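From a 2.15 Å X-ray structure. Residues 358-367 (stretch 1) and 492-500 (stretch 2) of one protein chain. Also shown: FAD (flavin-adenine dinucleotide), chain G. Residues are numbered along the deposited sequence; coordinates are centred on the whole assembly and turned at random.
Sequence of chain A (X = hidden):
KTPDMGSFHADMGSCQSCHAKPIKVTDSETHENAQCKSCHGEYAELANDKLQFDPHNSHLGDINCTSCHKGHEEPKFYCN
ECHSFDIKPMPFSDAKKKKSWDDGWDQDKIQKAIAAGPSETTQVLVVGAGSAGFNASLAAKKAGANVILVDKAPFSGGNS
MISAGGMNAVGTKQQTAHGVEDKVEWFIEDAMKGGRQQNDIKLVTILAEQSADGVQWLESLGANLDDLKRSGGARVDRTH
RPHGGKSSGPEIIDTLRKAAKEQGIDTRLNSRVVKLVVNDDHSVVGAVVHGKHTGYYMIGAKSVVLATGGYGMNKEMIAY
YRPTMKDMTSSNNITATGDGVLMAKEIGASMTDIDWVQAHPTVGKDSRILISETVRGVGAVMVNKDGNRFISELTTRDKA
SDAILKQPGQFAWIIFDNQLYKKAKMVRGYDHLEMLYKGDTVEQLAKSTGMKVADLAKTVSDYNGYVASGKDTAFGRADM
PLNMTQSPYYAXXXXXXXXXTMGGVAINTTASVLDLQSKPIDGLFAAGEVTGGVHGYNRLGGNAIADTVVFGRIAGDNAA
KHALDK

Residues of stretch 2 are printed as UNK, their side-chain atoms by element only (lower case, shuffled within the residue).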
# COMPACT_ATOMS: atom_id res chain seq x y z
N GLN A 358 3.18 -13.12 -0.51
CA GLN A 358 3.70 -14.45 -0.11
C GLN A 358 4.69 -14.89 -1.17
O GLN A 358 4.49 -14.76 -2.38
CB GLN A 358 2.65 -15.48 0.12
CG GLN A 358 3.21 -16.92 0.31
CD GLN A 358 1.97 -17.78 0.25
OE1 GLN A 358 1.48 -18.09 -0.82
NE2 GLN A 358 1.45 -18.11 1.42
N ALA A 359 5.78 -15.44 -0.60
CA ALA A 359 6.82 -15.97 -1.50
C ALA A 359 7.13 -17.43 -1.24
O ALA A 359 6.91 -17.89 -0.14
CB ALA A 359 8.13 -15.23 -1.20
N HIS A 360 7.99 -18.01 -2.06
CA HIS A 360 8.40 -19.41 -1.85
C HIS A 360 9.90 -19.35 -1.87
O HIS A 360 10.51 -18.71 -2.70
CB HIS A 360 7.77 -20.30 -2.93
CG HIS A 360 8.23 -21.72 -2.80
ND1 HIS A 360 7.44 -22.74 -2.35
CD2 HIS A 360 9.43 -22.29 -3.09
CE1 HIS A 360 8.12 -23.88 -2.33
NE2 HIS A 360 9.29 -23.61 -2.83
N PRO A 361 10.57 -20.00 -0.92
CA PRO A 361 11.99 -20.01 -0.84
C PRO A 361 12.84 -20.47 -1.95
O PRO A 361 13.97 -19.99 -2.10
CB PRO A 361 12.32 -20.74 0.49
CG PRO A 361 11.08 -21.43 0.83
CD PRO A 361 9.87 -20.87 0.10
N THR A 362 12.62 -21.52 -2.73
CA THR A 362 13.51 -22.04 -3.71
C THR A 362 12.67 -22.37 -4.97
O THR A 362 12.05 -23.45 -5.14
CB THR A 362 14.14 -23.38 -3.14
OG1 THR A 362 13.05 -24.21 -2.77
CG2 THR A 362 15.02 -23.08 -1.93
N VAL A 363 12.41 -21.31 -5.76
CA VAL A 363 11.79 -21.45 -7.11
C VAL A 363 12.89 -21.59 -8.13
O VAL A 363 13.91 -20.89 -7.98
CB VAL A 363 10.99 -20.13 -7.44
CG1 VAL A 363 10.34 -20.14 -8.77
CG2 VAL A 363 9.86 -20.01 -6.39
N GLY A 364 12.71 -22.40 -9.19
CA GLY A 364 13.83 -22.47 -10.14
C GLY A 364 14.18 -21.15 -10.74
O GLY A 364 13.28 -20.36 -11.03
N LYS A 365 15.42 -20.81 -11.03
CA LYS A 365 15.77 -19.50 -11.50
C LYS A 365 15.66 -19.45 -13.03
O LYS A 365 15.26 -18.45 -13.65
CB LYS A 365 17.11 -19.02 -10.93
CG LYS A 365 17.09 -17.52 -10.60
CD LYS A 365 18.39 -16.79 -10.86
CE LYS A 365 18.17 -15.29 -11.04
NZ LYS A 365 17.40 -14.66 -9.91
N ASP A 366 15.87 -20.60 -13.67
CA ASP A 366 15.71 -20.81 -15.09
C ASP A 366 14.32 -21.33 -15.46
O ASP A 366 13.67 -20.68 -16.28
CB ASP A 366 16.75 -21.82 -15.63
CG ASP A 366 17.35 -22.70 -14.53
OD1 ASP A 366 16.71 -22.85 -13.41
OD2 ASP A 366 18.50 -23.18 -14.85
N SER A 367 13.97 -22.51 -15.02
CA SER A 367 12.61 -23.04 -15.12
C SER A 367 11.85 -22.66 -13.86
O SER A 367 12.07 -23.13 -12.72
CB SER A 367 12.69 -24.49 -15.49
OG SER A 367 11.58 -25.32 -15.66
N UNK A 492 20.42 -27.80 -9.19
CA UNK A 492 19.35 -27.01 -9.73
C UNK A 492 19.51 -25.53 -9.24
O UNK A 492 19.76 -25.36 -8.03
c UNK A 492 17.72 -28.24 -8.18
c UNK A 492 17.94 -27.14 -9.17
c UNK A 492 16.90 -26.91 -10.27
N UNK A 493 19.32 -24.59 -10.16
CA UNK A 493 19.49 -23.19 -9.74
C UNK A 493 18.23 -22.59 -9.17
O UNK A 493 17.17 -22.78 -9.76
n UNK A 493 22.17 -18.87 -13.42
c UNK A 493 20.01 -22.40 -10.94
c UNK A 493 20.96 -20.45 -11.99
c UNK A 493 21.76 -19.20 -11.97
c UNK A 493 20.42 -20.95 -10.62
N UNK A 494 18.24 -22.07 -7.92
CA UNK A 494 16.99 -21.57 -7.30
C UNK A 494 17.11 -20.21 -6.67
O UNK A 494 18.20 -19.69 -6.48
c UNK A 494 16.50 -22.53 -6.21
c UNK A 494 17.51 -22.55 -5.02
c UNK A 494 16.40 -23.94 -6.79
N UNK A 495 16.02 -19.56 -6.35
CA UNK A 495 15.91 -18.29 -5.70
C UNK A 495 14.50 -18.17 -5.17
O UNK A 495 13.55 -18.83 -5.60
c UNK A 495 16.30 -17.19 -6.69
N UNK A 496 14.34 -17.49 -4.02
CA UNK A 496 12.99 -17.30 -3.54
C UNK A 496 12.16 -16.60 -4.64
O UNK A 496 12.68 -15.82 -5.40
c UNK A 496 15.34 -16.65 -3.39
c UNK A 496 13.14 -16.41 -2.31
c UNK A 496 14.58 -16.20 -2.12
N UNK A 497 10.87 -16.96 -4.70
CA UNK A 497 10.04 -16.41 -5.77
C UNK A 497 8.75 -15.83 -5.13
O UNK A 497 8.15 -16.50 -4.29
N UNK A 498 8.34 -14.70 -5.71
CA UNK A 498 6.97 -14.24 -5.45
C UNK A 498 6.03 -15.29 -5.94
O UNK A 498 6.12 -15.86 -7.04
c UNK A 498 6.74 -12.82 -6.08
c UNK A 498 8.20 -10.75 -5.93
c UNK A 498 5.32 -12.38 -5.79
c UNK A 498 7.69 -11.93 -5.18
N UNK A 499 5.02 -15.63 -5.20
CA UNK A 499 4.10 -16.69 -5.45
C UNK A 499 2.69 -16.23 -5.31
O UNK A 499 1.93 -16.76 -6.13
n UNK A 499 2.14 -20.66 -4.77
c UNK A 499 4.42 -17.80 -4.34
c UNK A 499 2.97 -20.81 -5.77
n UNK A 499 3.85 -19.78 -5.70
c UNK A 499 3.56 -19.00 -4.59
c UNK A 499 2.52 -19.58 -3.97
N UNK A 500 2.28 -15.37 -4.39
CA UNK A 500 0.81 -15.18 -4.35
C UNK A 500 0.70 -13.79 -3.72
O UNK A 500 1.42 -13.50 -2.76
c UNK A 500 0.09 -16.19 -3.50
c UNK A 500 -3.55 -16.28 -4.02
c UNK A 500 -2.19 -15.26 -2.55
n UNK A 500 -2.26 -16.56 -4.34
c UNK A 500 -1.42 -16.01 -3.45
n UNK A 500 -3.52 -15.45 -2.99
PA FAD G . -5.63 -16.18 -12.47
O1A FAD G . -5.83 -17.65 -12.61
O2A FAD G . -4.40 -15.63 -12.54
O5B FAD G . -6.21 -15.66 -13.84
C5B FAD G . -6.42 -14.22 -14.13
C4B FAD G . -6.79 -14.08 -15.69
O4B FAD G . -6.99 -12.59 -15.87
C3B FAD G . -5.54 -14.38 -16.59
O3B FAD G . -5.61 -15.38 -17.51
C2B FAD G . -4.98 -12.97 -16.99
O2B FAD G . -4.33 -12.90 -18.29
C1B FAD G . -6.26 -12.23 -17.11
N9A FAD G . -6.11 -10.77 -16.96
C8A FAD G . -5.26 -10.08 -16.13
N7A FAD G . -5.30 -8.80 -16.34
C5A FAD G . -6.23 -8.61 -17.37
C6A FAD G . -6.66 -7.43 -18.12
N6A FAD G . -6.24 -6.22 -17.88
N1A FAD G . -7.61 -7.68 -19.05
C2A FAD G . -8.03 -8.95 -19.39
N3A FAD G . -7.67 -10.09 -18.76
C4A FAD G . -6.75 -9.84 -17.79
N1 FAD G . -3.52 -22.10 -4.69
C2 FAD G . -4.22 -23.07 -4.16
O2 FAD G . -5.13 -22.97 -3.41
N3 FAD G . -3.95 -24.44 -4.43
C4 FAD G . -2.91 -24.69 -5.31
O4 FAD G . -2.59 -25.82 -5.54
C4X FAD G . -2.10 -23.59 -5.84
N5 FAD G . -1.05 -23.85 -6.64
C5X FAD G . -0.35 -22.84 -7.21
C6 FAD G . 0.72 -23.18 -8.04
C7 FAD G . 1.46 -22.18 -8.64
C7M FAD G . 2.61 -22.46 -9.55
C8 FAD G . 1.06 -20.81 -8.41
C8M FAD G . 1.81 -19.72 -9.12
C9 FAD G . -0.00 -20.48 -7.62
C9A FAD G . -0.74 -21.46 -7.00
N10 FAD G . -1.83 -21.24 -6.14
C10 FAD G . -2.51 -22.25 -5.56
C1' FAD G . -2.53 -19.92 -6.15
C2' FAD G . -3.84 -20.02 -7.01
O2' FAD G . -3.38 -20.85 -8.13
C3' FAD G . -4.03 -18.61 -7.63
O3' FAD G . -4.18 -17.62 -6.61
C4' FAD G . -5.49 -18.57 -8.19
O4' FAD G . -5.46 -19.53 -9.30
C5' FAD G . -5.67 -17.14 -8.81
O5' FAD G . -6.95 -17.31 -9.70
P FAD G . -7.61 -16.11 -10.41
O1P FAD G . -8.82 -16.71 -11.10
O2P FAD G . -7.75 -15.16 -9.40
O3P FAD G . -6.56 -15.61 -11.27
O HOH W 1 18.60 -25.22 -12.85

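Position 492 carries three carbons, the first bearing the other two. The nearest approach is a branch carbon of 492, 5.1 Å from D366 OD1, so the side chain makes no contact with stretch 1. A beta-branched trio without a hetero atom is valine, V492.

Position 493 has four carbons in a row ending in nitrogen, and the chain is fully extended. Its second carbon lies 3.8 Å from CB of K365. This is lysine, K493. Its backbone O accepts a hydrogen bond from K365 N (2.9 Å). A water bridges K493 N and D366 OD2, at 2.9 Å from each.

Position 494 again shows one carbon carrying two. One branch carbon lies 3.9 Å from T362 CB. This is valine, V494. Its CA makes a CA-H...O contact with V363 O (3.2 Å).

Position 495 has a single carbon, 4.0 Å from K365 CG. This is alanine, A495. It pairs with V363 through two hydrogen bonds: V363 N to A495 O (2.7 Å) and A495 N to V363 O (3.0 Å).

Position 496 has three carbons closing a ring onto the backbone N. Its CB lies 3.5 Å from H360 O. This is proline, P496. Its N lies 3.2 Å from P361 O but has no hydrogen to share. Its CA instead makes a CA-H...O contact with H360 O (3.0 Å).

Position 497 has no side-chain atoms, so it is glycine, G497. A CB here would lie 2.6 Å from V363 CG2, a clash. G497 N donates to H360 O and H360 N donates to G497 O, both at 2.7 Å.

Position 498 has four carbons, forked at the first, with one arm two carbons long. Its CB points away from stretch 1, though the single-carbon arm comes 4.2 Å from Q358 O. This is isoleucine, I498. Its CA faces A359 CA at 4.3 Å.

Position 499 has one carbon and then a five-membered ring of three carbons and two nitrogens. Q358 OE1 lies at the ring edge, 3.6 Å from a ring carbon. This is histidine, H499, and that carbon is CD2. H499 CE1 is 3.3 Å from FAD C8.

Position 500 has the same composition, a carbon and a ring with two nitrogens. Its CB is 3.6 Å from Q358 OE1. This is histidine, H500. Its CE1 approaches FAD O3' at 3.0 Å.

The contact is mainly backbone pairing between antiparallel strands. Q358 N donates to H500 O (2.9 Å), while Q358 O accepts from both H499 N and H500 N (3.0 Å each). This shared acceptor marks a bulge. A second bulge falls between H360 and V363, where the chain turns at P361. Pairing resumes beyond it, so stretch 2 serves both strands of stretch 1.

Stretch 2, residues 492-500: VKVAPGIHH
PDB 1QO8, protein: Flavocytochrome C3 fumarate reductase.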